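Local structure of activator of Hsp90 ATPase homologue 1/2-like C-terminal domain-containing protein (Staphylococcus saprophyticus subsp. saprophyticus, 3Q6A) at residues D[6-11]-D[84-89]; D[78-83]-D[91-96]. The protein is of unknown function but belongs to the AHA1 (activator of Hsp90 ATPase) family, whose Bet v 1-like fold is commonly associated with ligand-binding pockets. One frame throughout, in Å; residues are numbered along the deposited sequence.

Contact 1: residues D[6-11]-D[84-89]; sequences KMQVDV and SEAGTV
The first strand of this Bet v 1-like, helix-grip fold runs antiparallel to the last one at 172°, with 4.7 Å between the axes of strands 6-9 and 87-89. The face bearing V9 and T88 is the tightly packed one. These two residues form a hydrogen-bonded pair: V9 N reaches T88 O at 2.8 Å, almost along the C=O axis, and T88 N returns a bond to V9 O. V9 packs on L123 of helix 102-125 and T88 on V16 of helix 13-21, so both helices cover the join.

Beyond V9 the strand breaks off in an inverse gamma turn centred on D10, in which V11 N binds V9 O weakly. That turn brings V11 O to within 3.4 Å of G87 CA. G87, which closes the type I turn 84-87, has backbone angles suited to glycine: a side chain there would run into A86 O and into V9 O, V11 N and D10 CA of the facing segment.

The face of Q8 and V89 is more open to solvent. Q8, its CG anti to the backbone N (chi1 164°) and its chain bent at chi2, folds across the neighbouring strand until CD is 3.4 Å from T88 O and 3.3 Å from S84 OG; V89 CG2 lies against its end. Exposed D10 and A86 make the solvent-side contact, D10 OD1 lying 3.5 Å from A86 CB and D10 CA directed at A86 O. Back on the packed face, T88 OG1 stands anti to its own carbonyl carbon (chi1 -57°) and donates to V11 O at 2.8 Å, in the plane of that carbonyl.

Contact 2: residues D[78-83]-D[91-96]; sequences TIQFEE and TTTEKD
Strands 78-83 and 91-94 run antiparallel at 160°, their axes 4.8 Å apart, with I79-T92 as the non-hydrogen-bonded pair between the hydrogen-bonded pairs T78-T93 and Q80-T91, whose four backbone bonds hold the register. The straightest is Q80 N to T91 O, 2.9 Å at 174°, although this donor sits above the carbonyl plane.

T78, Q80, T91 and T93 share one face, and a single water organises three of their side chains. T78 and T93 lie side by side and point the same way, T78 OG1 resting 3.4 Å from T93 CB. The T78 hydroxyl takes the crowded position between backbone N and carbonyl carbon (chi1 58°), where it reaches the water at 2.9 Å; T93 OG1 bonds to the same water. Q80, extended beyond CG, brings its NE2 over to donate to that water at 2.7 Å. The water in turn donates to T91 O at 2.8 Å, so this carbonyl accepts from both Q80 N and this water. A second water binds T91 OG1 at 2.7 Å and bonds weakly to E82 OE1.

The other face is largely buried and mixed. I79 and F81 supply its apolar part toward helix 13-21: I79 CG1 meets T92 CG2 at a loose 4.3 Å, I79 also packs on W30 and F20, and F81 sets its ring at a steep angle to that of F20. Buried E94 OE1 is satisfied by W112 of helix 102-125. Both segments belong to the 75-84/87-94 beta hairpin, one face of which turns to the helices, as in the helix-grip (Bet v 1-like) fold.

The two contacts, centred about 14 Å apart, illustrate how one strand can serve two neighbours. Strand 87-94 lies between 3-9 and 75-84 in the antiparallel sheet: contact 1 uses its beginning against strand 3-9, and contact 2 its later part against strand 75-84. Along the chain the segments alternate, 6-11, 78-83, 84-89, 91-96, so a local hairpin is combined with a pairing of sequence-distant parts that seats the N-terminal strand at the sheet's margin within this chain. The contacts also meet directly: V89 N probably bonds to E82 O at 2.8 Å, and K6 CG packs on T91 OG1. Together they build one flank of the sheet that helix 102-125 covers.

Contact 1: residues D[6-11]-D[84-89]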
loop_
_atom_site.group_PDB
_atom_site.type_symbol
_atom_site.label_atom_id
_atom_site.label_comp_id
_atom_site.label_asym_id
_atom_site.label_seq_id
_atom_site.Cartn_x
_atom_site.Cartn_y
_atom_site.Cartn_z
ATOM N N LYS D 6 -1.767 2.239 10.030
ATOM C CA LYS D 6 -3.125 2.766 10.126
ATOM C C LYS D 6 -3.632 3.148 8.751
ATOM O O LYS D 6 -2.886 3.716 7.951
ATOM C CB LYS D 6 -3.156 3.988 11.048
ATOM C CG LYS D 6 -2.876 3.673 12.509
ATOM C CD LYS D 6 -2.972 4.911 13.392
ATOM C CE LYS D 6 -2.806 4.533 14.856
ATOM N NZ LYS D 6 -2.912 5.706 15.770
HETATM N N MSE D 7 -4.890 2.816 8.467
HETATM C CA MSE D 7 -5.491 3.128 7.171
HETATM C C MSE D 7 -6.930 3.605 7.335
HETATM O O MSE D 7 -7.739 2.950 7.984
HETATM C CB MSE D 7 -5.494 1.900 6.262
HETATM C CG MSE D 7 -6.078 2.159 4.866
HETATM SE SE MSE D 7 -5.007 3.201 3.814
HETATM C CE MSE D 7 -3.655 1.968 3.405
ATOM N N GLN D 8 -7.233 4.742 6.731
ATOM C CA GLN D 8 -8.581 5.292 6.773
ATOM C C GLN D 8 -9.400 4.636 5.676
ATOM O O GLN D 8 -8.930 4.490 4.545
ATOM C CB GLN D 8 -8.538 6.814 6.568
ATOM C CG GLN D 8 -9.887 7.417 6.204
ATOM C CD GLN D 8 -10.893 7.399 7.347
ATOM O OE1 GLN D 8 -12.095 7.286 7.111
ATOM N NE2 GLN D 8 -10.408 7.536 8.587
ATOM N N VAL D 9 -10.603 4.187 6.025
ATOM C CA VAL D 9 -11.517 3.574 5.073
ATOM C C VAL D 9 -12.862 4.280 5.272
ATOM O O VAL D 9 -13.423 4.265 6.369
ATOM C CB VAL D 9 -11.689 2.068 5.315
ATOM C CG1 VAL D 9 -12.472 1.480 4.179
ATOM C CG2 VAL D 9 -10.312 1.381 5.436
ATOM N N ASP D 10 -13.377 4.880 4.201
ATOM C CA ASP D 10 -14.611 5.669 4.269
ATOM C C ASP D 10 -15.953 4.936 4.305
ATOM O O ASP D 10 -16.857 5.220 3.505
ATOM C CB ASP D 10 -14.622 6.692 3.125
ATOM C CG ASP D 10 -13.434 7.649 3.171
ATOM O OD1 ASP D 10 -12.742 7.748 4.212
ATOM O OD2 ASP D 10 -13.195 8.337 2.154
ATOM N N VAL D 11 -16.077 3.985 5.230
ATOM C CA VAL D 11 -17.319 3.232 5.420
ATOM C C VAL D 11 -17.452 3.001 6.917
ATOM O O VAL D 11 -16.486 3.166 7.646
ATOM C CB VAL D 11 -17.316 1.854 4.711
ATOM C CG1 VAL D 11 -17.244 2.032 3.208
ATOM C CG2 VAL D 11 -16.168 1.013 5.213
ATOM N N SER D 84 -13.994 7.221 12.799
ATOM C CA SER D 84 -13.415 8.495 12.378
ATOM C C SER D 84 -14.532 9.241 11.633
ATOM O O SER D 84 -15.541 8.649 11.242
ATOM C CB SER D 84 -12.195 8.307 11.448
ATOM O OG SER D 84 -12.556 7.689 10.233
ATOM N N GLU D 85 -14.352 10.540 11.449
ATOM C CA GLU D 85 -15.338 11.362 10.759
ATOM C C GLU D 85 -15.856 10.740 9.453
ATOM O O GLU D 85 -17.059 10.531 9.291
ATOM C CB GLU D 85 -14.720 12.737 10.468
ATOM C CG GLU D 85 -15.703 13.790 9.982
ATOM C CD GLU D 85 -15.012 15.000 9.371
ATOM O OE1 GLU D 85 -14.086 15.553 10.006
ATOM O OE2 GLU D 85 -15.400 15.400 8.253
ATOM N N ALA D 86 -14.954 10.418 8.526
ATOM C CA ALA D 86 -15.368 9.878 7.243
ATOM C C ALA D 86 -15.657 8.386 7.257
ATOM O O ALA D 86 -16.124 7.814 6.262
ATOM C CB ALA D 86 -14.313 10.224 6.171
ATOM N N GLY D 87 -15.399 7.746 8.392
ATOM C CA GLY D 87 -15.677 6.333 8.470
ATOM C C GLY D 87 -14.969 5.541 9.548
ATOM O O GLY D 87 -15.364 5.546 10.716
ATOM N N THR D 88 -13.899 4.869 9.148
ATOM C CA THR D 88 -13.156 4.005 10.053
ATOM C C THR D 88 -11.644 4.116 9.893
ATOM O O THR D 88 -11.146 4.350 8.800
ATOM C CB THR D 88 -13.511 2.517 9.756
ATOM O OG1 THR D 88 -14.930 2.314 9.872
ATOM C CG2 THR D 88 -12.750 1.565 10.717
ATOM N N VAL D 89 -10.917 3.958 10.988
ATOM C CA VAL D 89 -9.460 3.906 10.913
ATOM C C VAL D 89 -9.109 2.499 11.366
ATOM O O VAL D 89 -9.455 2.107 12.477
ATOM C CB VAL D 89 -8.774 4.899 11.851
ATOM C CG1 VAL D 89 -7.277 4.605 11.922
ATOM C CG2 VAL D 89 -9.006 6.332 11.331
#

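Contact 2: residues D[78-83]-D[91-96]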
loop_
_atom_site.group_PDB
_atom_site.type_symbol
_atom_site.label_atom_id
_atom_site.label_comp_id
_atom_site.label_asym_id
_atom_site.label_seq_id
_atom_site.Cartn_x
_atom_site.Cartn_y
_atom_site.Cartn_z
ATOM N N THR D 78 -2.922 -7.837 16.079
ATOM C CA THR D 78 -4.225 -7.285 16.426
ATOM C C THR D 78 -4.645 -6.364 15.294
ATOM O O THR D 78 -3.812 -5.640 14.732
ATOM C CB THR D 78 -4.189 -6.441 17.718
ATOM O OG1 THR D 78 -3.246 -5.379 17.561
ATOM C CG2 THR D 78 -3.804 -7.291 18.914
ATOM N N ILE D 79 -5.924 -6.440 14.938
ATOM C CA ILE D 79 -6.501 -5.598 13.907
ATOM C C ILE D 79 -7.604 -4.854 14.640
ATOM O O ILE D 79 -8.572 -5.464 15.083
ATOM C CB ILE D 79 -7.078 -6.426 12.776
ATOM C CG1 ILE D 79 -5.966 -7.309 12.171
ATOM C CG2 ILE D 79 -7.639 -5.502 11.705
ATOM C CD1 ILE D 79 -6.429 -8.218 11.053
ATOM N N GLN D 80 -7.428 -3.544 14.802
ATOM C CA GLN D 80 -8.396 -2.725 15.541
ATOM C C GLN D 80 -9.179 -1.831 14.605
ATOM O O GLN D 80 -8.681 -1.456 13.549
ATOM C CB GLN D 80 -7.674 -1.857 16.561
ATOM C CG GLN D 80 -6.752 -2.621 17.489
ATOM C CD GLN D 80 -6.046 -1.710 18.464
ATOM O OE1 GLN D 80 -6.679 -1.108 19.332
ATOM N NE2 GLN D 80 -4.736 -1.595 18.327
ATOM N N PHE D 81 -10.404 -1.495 15.001
ATOM C CA PHE D 81 -11.267 -0.637 14.205
ATOM C C PHE D 81 -11.808 0.495 15.081
ATOM O O PHE D 81 -12.500 0.239 16.065
ATOM C CB PHE D 81 -12.429 -1.449 13.625
ATOM C CG PHE D 81 -12.013 -2.739 12.967
ATOM C CD1 PHE D 81 -11.574 -3.817 13.732
ATOM C CD2 PHE D 81 -12.043 -2.875 11.580
ATOM C CE1 PHE D 81 -11.167 -5.011 13.127
ATOM C CE2 PHE D 81 -11.640 -4.060 10.962
ATOM C CZ PHE D 81 -11.199 -5.133 11.739
ATOM N N GLU D 82 -11.470 1.737 14.725
ATOM C CA GLU D 82 -11.913 2.925 15.455
ATOM C C GLU D 82 -12.746 3.813 14.541
ATOM O O GLU D 82 -12.539 3.858 13.320
ATOM C CB GLU D 82 -10.735 3.763 15.948
ATOM C CG GLU D 82 -9.803 3.117 16.941
ATOM C CD GLU D 82 -8.687 4.063 17.334
ATOM O OE1 GLU D 82 -8.000 4.569 16.422
ATOM O OE2 GLU D 82 -8.495 4.308 18.547
ATOM N N GLU D 83 -13.694 4.533 15.124
ATOM C CA GLU D 83 -14.512 5.411 14.308
ATOM C C GLU D 83 -13.752 6.681 13.993
ATOM O O GLU D 83 -12.952 7.161 14.812
ATOM C CB GLU D 83 -15.819 5.765 15.039
ATOM C CG GLU D 83 -16.833 4.646 15.066
ATOM C CD GLU D 83 -18.210 5.143 15.455
ATOM O OE1 GLU D 83 -18.385 5.525 16.627
ATOM O OE2 GLU D 83 -19.106 5.167 14.581
ATOM N N THR D 91 -6.260 -0.188 12.399
ATOM C CA THR D 91 -4.903 -0.169 12.882
ATOM C C THR D 91 -4.410 -1.591 13.004
ATOM O O THR D 91 -4.930 -2.350 13.818
ATOM C CB THR D 91 -4.805 0.496 14.260
ATOM O OG1 THR D 91 -5.354 1.817 14.190
ATOM C CG2 THR D 91 -3.353 0.593 14.700
ATOM N N THR D 92 -3.429 -1.961 12.183
ATOM C CA THR D 92 -2.869 -3.308 12.269
ATOM C C THR D 92 -1.586 -3.211 13.089
ATOM O O THR D 92 -0.810 -2.266 12.951
ATOM C CB THR D 92 -2.545 -3.914 10.867
ATOM O OG1 THR D 92 -1.701 -3.018 10.136
ATOM C CG2 THR D 92 -3.818 -4.176 10.076
ATOM N N THR D 93 -1.381 -4.185 13.970
ATOM C CA THR D 93 -0.189 -4.219 14.795
ATOM C C THR D 93 0.382 -5.633 14.809
ATOM O O THR D 93 -0.312 -6.593 15.159
ATOM C CB THR D 93 -0.482 -3.805 16.251
ATOM O OG1 THR D 93 -0.926 -2.442 16.289
ATOM C CG2 THR D 93 0.774 -3.935 17.092
ATOM N N GLU D 94 1.633 -5.763 14.383
ATOM C CA GLU D 94 2.306 -7.068 14.392
ATOM C C GLU D 94 3.503 -6.829 15.299
ATOM O O GLU D 94 4.430 -6.096 14.961
ATOM C CB GLU D 94 2.737 -7.489 12.982
ATOM C CG GLU D 94 3.561 -8.775 12.991
ATOM C CD GLU D 94 3.827 -9.342 11.607
ATOM O OE1 GLU D 94 3.881 -8.575 10.626
ATOM O OE2 GLU D 94 4.002 -10.573 11.510
ATOM N N LYS D 95 3.458 -7.455 16.468
ATOM C CA LYS D 95 4.455 -7.244 17.496
ATOM C C LYS D 95 5.675 -8.133 17.541
ATOM O O LYS D 95 5.694 -9.232 16.985
ATOM C CB LYS D 95 3.776 -7.324 18.865
ATOM C CG LYS D 95 2.514 -6.496 18.962
ATOM C CD LYS D 95 1.816 -6.714 20.291
ATOM C CE LYS D 95 0.609 -5.799 20.417
ATOM N NZ LYS D 95 -0.021 -5.941 21.757
ATOM N N ASP D 96 6.669 -7.610 18.256
ATOM C CA ASP D 96 7.943 -8.253 18.534
ATOM C C ASP D 96 8.885 -8.491 17.361
ATOM O O ASP D 96 8.896 -9.564 16.756
ATOM C CB ASP D 96 7.684 -9.558 19.297
ATOM C CG ASP D 96 6.733 -9.363 20.480
ATOM O OD1 ASP D 96 6.925 -8.401 21.256
ATOM O OD2 ASP D 96 5.795 -10.174 20.637
HETATM O O HOH W 1 -3.668 -2.834 16.225
HETATM O O HOH W 2 -7.957 1.696 14.684
#